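Local coordinates for serine-pyruvate aminotransferase (AgxT) (Sulfolobus solfataricus, PDB 3ZRR), which probably transfers amino groups from serine or alanine to pyruvate or glyoxylate, using pyridoxal 5'-phosphate as cofactor, at residues G9-K14 / G322-P327; V136-G141 / Y335-H340; L57-G62 / Y219-R224. One frame throughout, in Å; residues are numbered along the deposited sequence.

Contact 1. Residues G9-K14 / G322-P327; sequences GPTTIK and GVEFAP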
loop_
_atom_site.group_PDB
_atom_site.type_symbol
_atom_site.label_atom_id
_atom_site.label_comp_id
_atom_site.label_asym_id
_atom_site.label_seq_id
_atom_site.Cartn_x
_atom_site.Cartn_y
_atom_site.Cartn_z
ATOM N N GLY A 9 -5.725 -21.582 10.243
ATOM C CA GLY A 9 -6.168 -20.188 10.252
ATOM C C GLY A 9 -5.029 -19.196 10.460
ATOM O O GLY A 9 -4.215 -19.375 11.379
ATOM N N PRO A 10 -4.958 -18.150 9.602
ATOM C CA PRO A 10 -3.926 -17.108 9.711
ATOM C C PRO A 10 -4.311 -15.980 10.673
ATOM O O PRO A 10 -5.450 -15.495 10.630
ATOM C CB PRO A 10 -3.825 -16.566 8.280
ATOM C CG PRO A 10 -5.184 -16.801 7.675
ATOM C CD PRO A 10 -5.837 -17.938 8.432
ATOM N N THR A 11 -3.371 -15.574 11.532
ATOM C CA THR A 11 -3.578 -14.412 12.404
ATOM C C THR A 11 -3.762 -13.180 11.504
ATOM O O THR A 11 -2.898 -12.885 10.661
ATOM C CB THR A 11 -2.413 -14.230 13.441
ATOM O OG1 THR A 11 -2.248 -15.435 14.199
ATOM C CG2 THR A 11 -2.680 -13.071 14.420
ATOM N N THR A 12 -4.911 -12.506 11.653
ATOM C CA THR A 12 -5.222 -11.286 10.890
ATOM C C THR A 12 -4.259 -10.166 11.283
ATOM O O THR A 12 -4.015 -9.925 12.476
ATOM C CB THR A 12 -6.672 -10.795 11.103
ATOM O OG1 THR A 12 -7.567 -11.917 11.127
ATOM C CG2 THR A 12 -7.087 -9.802 9.989
ATOM N N ILE A 13 -3.706 -9.499 10.272
ATOM C CA ILE A 13 -2.755 -8.423 10.501
ATOM C C ILE A 13 -3.435 -7.081 10.232
ATOM O O ILE A 13 -4.036 -6.898 9.184
ATOM C CB ILE A 13 -1.478 -8.579 9.620
ATOM C CG1 ILE A 13 -0.907 -10.018 9.723
ATOM C CG2 ILE A 13 -0.451 -7.508 9.999
ATOM C CD1 ILE A 13 0.199 -10.358 8.731
ATOM N N LYS A 14 -3.354 -6.152 11.184
ATOM C CA LYS A 14 -3.842 -4.806 10.945
ATOM C C LYS A 14 -3.168 -4.286 9.695
ATOM O O LYS A 14 -1.966 -4.492 9.498
ATOM C CB LYS A 14 -3.542 -3.888 12.117
ATOM C CG LYS A 14 -4.629 -3.834 13.158
ATOM C CD LYS A 14 -4.369 -2.675 14.111
ATOM C CE LYS A 14 -5.610 -1.810 14.366
ATOM N NZ LYS A 14 -6.729 -2.605 14.941
ATOM N N GLY A 322 -14.176 -15.648 7.940
ATOM C CA GLY A 322 -13.546 -14.599 8.763
ATOM C C GLY A 322 -13.103 -15.029 10.156
ATOM O O GLY A 322 -13.032 -14.199 11.063
ATOM N N VAL A 323 -12.808 -16.321 10.319
ATOM C CA VAL A 323 -12.364 -16.904 11.596
ATOM C C VAL A 323 -10.919 -17.451 11.505
ATOM O O VAL A 323 -10.355 -17.511 10.412
ATOM C CB VAL A 323 -13.370 -17.988 12.117
ATOM C CG1 VAL A 323 -14.657 -17.323 12.545
ATOM C CG2 VAL A 323 -13.696 -19.025 11.053
ATOM N N GLU A 324 -10.322 -17.826 12.643
ATOM C CA GLU A 324 -8.999 -18.459 12.648
ATOM C C GLU A 324 -9.077 -19.863 13.253
ATOM O O GLU A 324 -8.708 -20.084 14.407
ATOM C CB GLU A 324 -7.965 -17.599 13.381
ATOM C CG GLU A 324 -6.531 -18.128 13.268
ATOM C CD GLU A 324 -5.597 -17.682 14.398
ATOM O OE1 GLU A 324 -5.950 -16.749 15.154
ATOM O OE2 GLU A 324 -4.497 -18.273 14.528
ATOM N N PHE A 325 -9.585 -20.807 12.456
ATOM C CA PHE A 325 -9.708 -22.218 12.859
ATOM C C PHE A 325 -8.611 -23.073 12.226
ATOM O O PHE A 325 -8.189 -22.822 11.087
ATOM C CB PHE A 325 -11.084 -22.837 12.518
ATOM C CG PHE A 325 -12.268 -22.149 13.163
ATOM C CD1 PHE A 325 -12.098 -21.196 14.170
ATOM C CD2 PHE A 325 -13.565 -22.460 12.754
ATOM C CE1 PHE A 325 -13.197 -20.544 14.736
ATOM C CE2 PHE A 325 -14.681 -21.815 13.330
ATOM C CZ PHE A 325 -14.494 -20.869 14.321
ATOM N N ALA A 326 -8.185 -24.099 12.966
ATOM C CA ALA A 326 -7.059 -24.939 12.602
ATOM C C ALA A 326 -7.324 -26.377 13.060
ATOM O O ALA A 326 -8.159 -26.591 13.949
ATOM C CB ALA A 326 -5.763 -24.384 13.250
ATOM N N PRO A 327 -6.613 -27.366 12.473
ATOM C CA PRO A 327 -6.882 -28.765 12.815
ATOM C C PRO A 327 -6.370 -29.122 14.194
ATOM O O PRO A 327 -5.477 -28.449 14.732
ATOM C CB PRO A 327 -6.096 -29.565 11.749
ATOM C CG PRO A 327 -5.649 -28.557 10.721
ATOM C CD PRO A 327 -5.505 -27.272 11.501
#

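Contact 2. Residues V136-G141 / Y335-H340; sequences VETSTG and YFRIGH. With PXG (3-[O-phosphonopyridoxyl]--amino-benzoic acid), chain C.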
loop_
_atom_site.group_PDB
_atom_site.type_symbol
_atom_site.label_atom_id
_atom_site.label_comp_id
_atom_site.label_asym_id
_atom_site.label_seq_id
_atom_site.Cartn_x
_atom_site.Cartn_y
_atom_site.Cartn_z
ATOM N N VAL A 136 2.448 -21.482 26.163
ATOM C CA VAL A 136 1.182 -22.020 25.646
ATOM C C VAL A 136 1.485 -23.047 24.565
ATOM O O VAL A 136 2.185 -22.745 23.593
ATOM C CB VAL A 136 0.269 -20.919 25.071
ATOM C CG1 VAL A 136 -0.919 -21.533 24.251
ATOM C CG2 VAL A 136 -0.264 -20.027 26.176
ATOM N N GLU A 137 0.962 -24.256 24.757
ATOM C CA GLU A 137 1.124 -25.343 23.796
ATOM C C GLU A 137 0.019 -25.242 22.769
ATOM O O GLU A 137 -1.153 -25.564 23.034
ATOM C CB GLU A 137 1.130 -26.729 24.475
ATOM C CG GLU A 137 1.108 -27.885 23.486
ATOM C CD GLU A 137 2.257 -27.817 22.476
ATOM O OE1 GLU A 137 3.425 -27.826 22.910
ATOM O OE2 GLU A 137 1.986 -27.770 21.255
ATOM N N THR A 138 0.414 -24.793 21.586
ATOM C CA THR A 138 -0.508 -24.405 20.542
ATOM C C THR A 138 -1.341 -25.589 20.071
ATOM O O THR A 138 -2.497 -25.405 19.693
ATOM C CB THR A 138 0.290 -23.785 19.346
ATOM O OG1 THR A 138 1.141 -22.764 19.866
ATOM C CG2 THR A 138 -0.646 -23.151 18.301
ATOM N N SER A 139 -0.769 -26.796 20.104
ATOM C CA SER A 139 -1.481 -27.958 19.589
ATOM C C SER A 139 -2.678 -28.376 20.461
ATOM O O SER A 139 -3.575 -29.045 19.985
ATOM C CB SER A 139 -0.531 -29.139 19.409
ATOM O OG SER A 139 0.036 -29.494 20.672
ATOM N N THR A 140 -2.704 -27.951 21.713
ATOM C CA THR A 140 -3.764 -28.360 22.640
ATOM C C THR A 140 -4.443 -27.186 23.360
ATOM O O THR A 140 -5.458 -27.374 24.013
ATOM C CB THR A 140 -3.228 -29.317 23.755
ATOM O OG1 THR A 140 -2.275 -28.619 24.582
ATOM C CG2 THR A 140 -2.621 -30.618 23.175
ATOM N N GLY A 141 -3.868 -25.995 23.271
ATOM C CA GLY A 141 -4.436 -24.811 23.920
ATOM C C GLY A 141 -4.181 -24.748 25.419
ATOM O O GLY A 141 -4.880 -24.044 26.145
ATOM N N TYR A 335 -10.914 -33.195 17.376
ATOM C CA TYR A 335 -11.142 -31.775 17.612
ATOM C C TYR A 335 -10.623 -30.861 16.518
ATOM O O TYR A 335 -9.874 -31.279 15.646
ATOM C CB TYR A 335 -10.517 -31.360 18.959
ATOM C CG TYR A 335 -8.989 -31.344 19.003
ATOM C CD1 TYR A 335 -8.241 -32.525 18.895
ATOM C CD2 TYR A 335 -8.296 -30.152 19.196
ATOM C CE1 TYR A 335 -6.831 -32.513 18.976
ATOM C CE2 TYR A 335 -6.894 -30.130 19.291
ATOM C CZ TYR A 335 -6.177 -31.312 19.170
ATOM O OH TYR A 335 -4.807 -31.277 19.243
ATOM N N PHE A 336 -11.044 -29.599 16.586
ATOM C CA PHE A 336 -10.431 -28.516 15.826
ATOM C C PHE A 336 -10.067 -27.453 16.862
ATOM O O PHE A 336 -10.452 -27.561 18.019
ATOM C CB PHE A 336 -11.365 -27.962 14.744
ATOM C CG PHE A 336 -12.591 -27.218 15.283
ATOM C CD1 PHE A 336 -13.743 -27.926 15.696
ATOM C CD2 PHE A 336 -12.597 -25.812 15.356
ATOM C CE1 PHE A 336 -14.857 -27.264 16.187
ATOM C CE2 PHE A 336 -13.718 -25.133 15.843
ATOM C CZ PHE A 336 -14.858 -25.859 16.249
ATOM N N ARG A 337 -9.314 -26.447 16.451
ATOM C CA ARG A 337 -8.857 -25.419 17.368
ATOM C C ARG A 337 -9.297 -24.042 16.899
ATOM O O ARG A 337 -9.421 -23.796 15.710
ATOM C CB ARG A 337 -7.333 -25.457 17.483
ATOM C CG ARG A 337 -6.826 -26.639 18.258
ATOM C CD ARG A 337 -5.294 -26.677 18.313
ATOM N NE ARG A 337 -4.763 -26.904 16.977
ATOM C CZ ARG A 337 -3.937 -26.078 16.347
ATOM N NH1 ARG A 337 -3.527 -24.969 16.944
ATOM N NH2 ARG A 337 -3.532 -26.375 15.127
ATOM N N ILE A 338 -9.520 -23.144 17.862
ATOM C CA ILE A 338 -9.830 -21.752 17.573
ATOM C C ILE A 338 -8.641 -20.924 17.994
ATOM O O ILE A 338 -8.230 -20.979 19.158
ATOM C CB ILE A 338 -11.074 -21.271 18.354
ATOM C CG1 ILE A 338 -12.287 -22.166 18.056
ATOM C CG2 ILE A 338 -11.360 -19.812 18.067
ATOM C CD1 ILE A 338 -13.403 -21.985 19.073
ATOM N N GLY A 339 -8.077 -20.168 17.052
ATOM C CA GLY A 339 -7.061 -19.189 17.375
ATOM C C GLY A 339 -7.767 -17.883 17.706
ATOM O O GLY A 339 -8.640 -17.451 16.948
ATOM N N HIS A 340 -7.403 -17.277 18.837
ATOM C CA HIS A 340 -7.951 -15.983 19.264
ATOM C C HIS A 340 -6.845 -15.147 19.893
ATOM O O HIS A 340 -6.727 -15.055 21.113
ATOM C CB HIS A 340 -9.151 -16.148 20.216
ATOM C CG HIS A 340 -8.996 -17.258 21.225
ATOM N ND1 HIS A 340 -8.273 -17.107 22.395
ATOM C CD2 HIS A 340 -9.497 -18.517 21.251
ATOM C CE1 HIS A 340 -8.318 -18.236 23.084
ATOM N NE2 HIS A 340 -9.053 -19.105 22.417
HETATM N N1 PXG C . 6.367 -22.795 19.404
HETATM C C2 PXG C . 5.031 -22.605 19.420
HETATM C C2A PXG C . 4.281 -22.627 20.738
HETATM C C3 PXG C . 4.353 -22.370 18.215
HETATM O O3 PXG C . 3.014 -22.164 18.263
HETATM C C5 PXG C . 6.416 -22.547 17.017
HETATM C C6 PXG C . 7.076 -22.767 18.246
HETATM C C5A PXG C . 7.227 -22.533 15.713
HETATM O OP4 PXG C . 7.171 -21.210 15.176
HETATM P P PXG C . 7.577 -20.937 13.667
HETATM O OP1 PXG C . 7.471 -19.439 13.574
HETATM O OP2 PXG C . 6.587 -21.746 12.839
HETATM O OP3 PXG C . 8.977 -21.514 13.615
HETATM C C4 PXG C . 5.042 -22.334 17.008
HETATM C C4A PXG C . 4.351 -22.069 15.679
HETATM C C7 PXG C . -0.834 -24.741 13.783
HETATM C C8 PXG C . 0.445 -23.969 13.647
HETATM O O2 PXG C . -0.916 -25.880 13.254
HETATM C C9 PXG C . 1.080 -23.425 14.773
HETATM C C10 PXG C . 2.273 -22.714 14.629
HETATM C C11 PXG C . 2.798 -22.553 13.345
HETATM C C12 PXG C . 2.162 -23.088 12.218
HETATM C C13 PXG C . 0.981 -23.798 12.376
HETATM O O8 PXG C . -1.782 -24.203 14.408
HETATM N N9 PXG C . 2.908 -22.183 15.705
#

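Contact 3. Residues L57-G62 / Y219-R224; sequences LIIPGG and YYLDLR. With PXG (3-[O-phosphonopyridoxyl]--amino-benzoic acid), chain C.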
loop_
_atom_site.group_PDB
_atom_site.type_symbol
_atom_site.label_atom_id
_atom_site.label_comp_id
_atom_site.label_asym_id
_atom_site.label_seq_id
_atom_site.Cartn_x
_atom_site.Cartn_y
_atom_site.Cartn_z
ATOM N N LEU A 57 17.080 -9.790 21.041
ATOM C CA LEU A 57 17.568 -10.005 19.688
ATOM C C LEU A 57 16.392 -10.346 18.794
ATOM O O LEU A 57 15.418 -10.990 19.233
ATOM C CB LEU A 57 18.618 -11.139 19.621
ATOM C CG LEU A 57 19.916 -10.954 20.421
ATOM C CD1 LEU A 57 19.787 -11.546 21.825
ATOM C CD2 LEU A 57 21.135 -11.521 19.719
ATOM N N ILE A 58 16.496 -9.899 17.548
ATOM C CA ILE A 58 15.507 -10.181 16.528
ATOM C C ILE A 58 16.287 -10.801 15.392
ATOM O O ILE A 58 17.166 -10.161 14.806
ATOM C CB ILE A 58 14.771 -8.895 16.114
ATOM C CG1 ILE A 58 13.929 -8.392 17.307
ATOM C CG2 ILE A 58 13.897 -9.125 14.895
ATOM C CD1 ILE A 58 13.395 -6.978 17.150
ATOM N N ILE A 59 15.963 -12.047 15.079
ATOM C CA ILE A 59 16.692 -12.803 14.064
ATOM C C ILE A 59 15.747 -13.279 12.951
ATOM O O ILE A 59 14.546 -13.334 13.149
ATOM C CB ILE A 59 17.457 -13.995 14.700
ATOM C CG1 ILE A 59 16.465 -15.042 15.245
ATOM C CG2 ILE A 59 18.383 -13.492 15.873
ATOM C CD1 ILE A 59 17.141 -16.415 15.610
ATOM N N PRO A 60 16.288 -13.621 11.771
ATOM C CA PRO A 60 15.426 -14.138 10.719
ATOM C C PRO A 60 14.829 -15.497 11.087
ATOM O O PRO A 60 15.443 -16.271 11.845
ATOM C CB PRO A 60 16.392 -14.298 9.522
ATOM C CG PRO A 60 17.543 -13.367 9.867
ATOM C CD PRO A 60 17.684 -13.520 11.326
ATOM N N GLY A 61 13.653 -15.782 10.530
ATOM C CA GLY A 61 13.036 -17.086 10.636
ATOM C C GLY A 61 11.708 -17.039 11.351
ATOM O O GLY A 61 10.724 -16.509 10.828
ATOM N N GLY A 62 11.677 -17.593 12.556
ATOM C CA GLY A 62 10.429 -17.615 13.344
ATOM C C GLY A 62 10.680 -18.202 14.709
ATOM O O GLY A 62 11.823 -18.203 15.189
ATOM N N TYR A 219 26.321 -21.366 12.340
ATOM C CA TYR A 219 26.786 -20.027 12.015
ATOM C C TYR A 219 25.633 -18.996 12.063
ATOM O O TYR A 219 25.666 -18.053 12.867
ATOM C CB TYR A 219 27.476 -20.062 10.646
ATOM C CG TYR A 219 28.155 -18.786 10.242
ATOM C CD1 TYR A 219 29.389 -18.421 10.793
ATOM C CD2 TYR A 219 27.579 -17.955 9.286
ATOM C CE1 TYR A 219 30.014 -17.254 10.403
ATOM C CE2 TYR A 219 28.191 -16.809 8.887
ATOM C CZ TYR A 219 29.397 -16.455 9.443
ATOM O OH TYR A 219 29.988 -15.302 9.026
ATOM N N TYR A 220 24.613 -19.213 11.235
ATOM C CA TYR A 220 23.461 -18.305 11.109
ATOM C C TYR A 220 22.670 -18.127 12.406
ATOM O O TYR A 220 22.171 -17.040 12.697
ATOM C CB TYR A 220 22.514 -18.832 10.029
ATOM C CG TYR A 220 21.665 -17.748 9.366
ATOM C CD1 TYR A 220 22.250 -16.772 8.560
ATOM C CD2 TYR A 220 20.284 -17.729 9.523
ATOM C CE1 TYR A 220 21.465 -15.793 7.906
ATOM C CE2 TYR A 220 19.492 -16.760 8.893
ATOM C CZ TYR A 220 20.096 -15.797 8.081
ATOM O OH TYR A 220 19.331 -14.834 7.473
ATOM N N LEU A 221 22.579 -19.196 13.185
ATOM C CA LEU A 221 21.804 -19.196 14.415
ATOM C C LEU A 221 22.650 -19.080 15.692
ATOM O O LEU A 221 22.154 -19.349 16.771
ATOM C CB LEU A 221 20.858 -20.408 14.467
ATOM C CG LEU A 221 19.849 -20.493 13.299
ATOM C CD1 LEU A 221 18.890 -21.669 13.479
ATOM C CD2 LEU A 221 19.057 -19.178 13.094
ATOM N N ASP A 222 23.911 -18.646 15.567
ATOM C CA ASP A 222 24.712 -18.310 16.727
ATOM C C ASP A 222 24.379 -16.887 17.085
ATOM O O ASP A 222 24.739 -15.959 16.353
ATOM C CB ASP A 222 26.210 -18.447 16.407
ATOM C CG ASP A 222 27.112 -18.217 17.619
ATOM O OD1 ASP A 222 26.644 -17.799 18.696
ATOM O OD2 ASP A 222 28.339 -18.464 17.512
ATOM N N LEU A 223 23.696 -16.717 18.213
ATOM C CA LEU A 223 23.303 -15.402 18.697
ATOM C C LEU A 223 24.471 -14.432 18.826
ATOM O O LEU A 223 24.263 -13.226 18.759
ATOM C CB LEU A 223 22.536 -15.506 20.025
ATOM C CG LEU A 223 21.183 -16.225 19.983
ATOM C CD1 LEU A 223 20.625 -16.374 21.388
ATOM C CD2 LEU A 223 20.167 -15.506 19.033
ATOM N N ARG A 224 25.691 -14.958 19.014
ATOM C CA ARG A 224 26.895 -14.104 18.997
ATOM C C ARG A 224 27.004 -13.289 17.733
ATOM O O ARG A 224 27.416 -12.151 17.781
ATOM C CB ARG A 224 28.192 -14.898 19.204
ATOM C CG ARG A 224 28.311 -15.513 20.609
ATOM C CD ARG A 224 29.329 -16.646 20.659
ATOM N NE ARG A 224 29.260 -17.305 21.969
ATOM C CZ ARG A 224 28.370 -18.242 22.295
ATOM N NH1 ARG A 224 27.468 -18.668 21.401
ATOM N NH2 ARG A 224 28.385 -18.771 23.516
HETATM N N1 PXG C . 6.367 -22.795 19.404
HETATM C C2 PXG C . 5.031 -22.605 19.420
HETATM C C2A PXG C . 4.281 -22.627 20.738
HETATM C C3 PXG C . 4.353 -22.370 18.215
HETATM O O3 PXG C . 3.014 -22.164 18.263
HETATM C C5 PXG C . 6.416 -22.547 17.017
HETATM C C6 PXG C . 7.076 -22.767 18.246
HETATM C C5A PXG C . 7.227 -22.533 15.713
HETATM O OP4 PXG C . 7.171 -21.210 15.176
HETATM P P PXG C . 7.577 -20.937 13.667
HETATM O OP1 PXG C . 7.471 -19.439 13.574
HETATM O OP2 PXG C . 6.587 -21.746 12.839
HETATM O OP3 PXG C . 8.977 -21.514 13.615
HETATM C C4 PXG C . 5.042 -22.334 17.008
HETATM C C4A PXG C . 4.351 -22.069 15.679
HETATM C C7 PXG C . -0.834 -24.741 13.783
HETATM C C8 PXG C . 0.445 -23.969 13.647
HETATM O O2 PXG C . -0.916 -25.880 13.254
HETATM C C9 PXG C . 1.080 -23.425 14.773
HETATM C C10 PXG C . 2.273 -22.714 14.629
HETATM C C11 PXG C . 2.798 -22.553 13.345
HETATM C C12 PXG C . 2.162 -23.088 12.218
HETATM C C13 PXG C . 0.981 -23.798 12.376
HETATM O O8 PXG C . -1.782 -24.203 14.408
HETATM N N9 PXG C . 2.908 -22.183 15.705
#

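Contact 1. Residues G9-K14 / G322-P327
The backbone of Gly9 runs close over that of Glu324, with their CA atoms 4.1 Å apart, and Gly9 N gives a weak, bent hydrogen bond to Phe325 O at 2.9 Å, with an N-H...O angle of 122°. Residues 9-14 form an irregular loop beside strand 325-327. Gly9 is poorly ordered, but a CB on it would run into Glu324 C and Phe325 N. The side chain of Glu324 runs alongside the loop from Gly9 to Thr11. Its CG stands anti to the backbone N (chi1 -173°), and the chain stays extended beyond it. Glu324 has two conformers, and its side-chain contacts here hold for one of them, so the place of the carboxylate is doubtful. In that conformer CG is 3.2 Å from Gly9 O. Further out, Glu324 OE2 is 3.3 Å from Gly9 O; both are acceptors and not bonded. Thr11 OG1 comes to 3.6 Å from the same Glu324 OE2, and the two side chains meet at a slant. The 322-327 segment leads into strand 325-327, within this chain an outermost strand of the C-terminal antiparallel sheet. Glu324 pairs there with Gly339 and Ala326 with Arg337 through backbone bonds. Phe325 turns away from Gly9 towards helix 346-363, and Val323 CG2 sits over the centre of one ring face, 3.6 Å above its plane. Ala326 CB lies 4.1 Å from Gly9 N and near the bound PXG. The loop also reaches the second subunit: Pro10 packs on Gly27 and Ile13 on His247 of that subunit.

Contact 2. Residues V136-G141 / Y335-H340
Tyr335 OH donates a hydrogen bond of 2.7 Å to Ser139 O. This oxygen lies at the ring edge, in the ring plane. The C=O...O angle is 156°, and the hydroxyl is tilted 24° from the carbonyl plane. The hydroxyl of Thr138 takes the pyridine ring of the ligand: OG1 is hydrogen-bonded to PXG O3 at 2.5 Å and also to Ser166 OG. Within the turn, Glu137 OE2 accepts from Ser139 N at 3.1 Å and from Ser139 OG at 2.7 Å, so Glu137 braces the loop that carries Thr138. The charged group here is the guanidinium of Arg337. Its chain bends at chi3 (-66°), which turns the head along the backbone of Thr138 and Ser139 towards PXG. NH2 donates to PXG O8 at 2.9 Å and NH1 to the same oxygen at 3.2 Å, with O8 at the edge of the guanidinium and in its plane. Arg337 NE is held by Pro327 O, which helps fix the rotation of the head. In van der Waals contact, Ser139 CA lies over one guanidinium face, and Thr138 CG2 is 3.7 Å from Arg337 NH1. The contact thus grips PXG at two points, the pyridine hydroxyl and the benzoate carboxylate. The pairing of Arg337 with the carboxylate is consistent with a role in holding the carboxylate of an amino acid substrate.

Contact 3. Residues L57-G62 / Y219-R224
The Tyr220 ring meets Pro60 at a slant, neither squarely over its face nor at its edge. Tyr220 OH comes to 3.3 Å from Pro60 CG, and Tyr220 CZ is 4.0 Å from the same carbon. The ring gets there because CG stands anti to the backbone N (chi1 -154°), which carries its hydroxyl end towards the proline. The other flat group, the Arg224 guanidinium, has the Asp222 carboxylate at its edge and in its plane. Arg224 NH1 forms a salt bridge of 3.0 Å with Asp222 OD1. The backbone N of Arg224 reaches that oxygen from the opposite face of the carboxylate, at 3.0 Å, as an N-cap bond at the start of helix 223-234.

The rest of the contact is mainly aliphatic. Ile59 CD1 meets Leu221 CD2 at 4.2 Å, and Ile59 CG2 meets Leu223 CD2 at the same distance. The Ile59 side chain crosses both leucines at about a right angle. Leu57 CD2 lies 4.2 Å from Leu223 CD2 and also touches the carbonyl of Leu223. Replacing Tyr220 with an alanine would probably leave a gap beside Pro60 and take away the surface on which Gly61 of the second subunit packs. The backbone N of Tyr220 is bonded to Glu68 of that subunit.

Strand 55-60 is an edge strand, within this chain, of the seven-stranded mixed sheet of the class-V aminotransferase fold. The turn 219-222 and the start of helix 223-234 pack on its Leu57, Ile59 and Pro60. The strand leads through Gly62, the N-cap of helix 63-68, to the phosphate of PXG, with Gly62 CA 3.5 Å from PXG OP1.

From the N terminus, the chain first passes residues 9-14, which are joined by contact 1 to 322-327 and so close a loop of 307 residues. Contact 3 lies wholly inside that loop, tying the edge strand 55-60 of the large mixed sheet to the start of helix 223-234. Contact 2 begins within the span of contact 3 and ends beyond both others, so it crosses each of them. It closes a loop from the turn after strand 136-137 to strand 335-339 of the C-terminal sheet. Contacts 1 and 2 touch where strands 325-327 and 335-339 pair. Contact 3 stands apart, about 27 Å from each by centres, yet both it and contact 2 touch PXG.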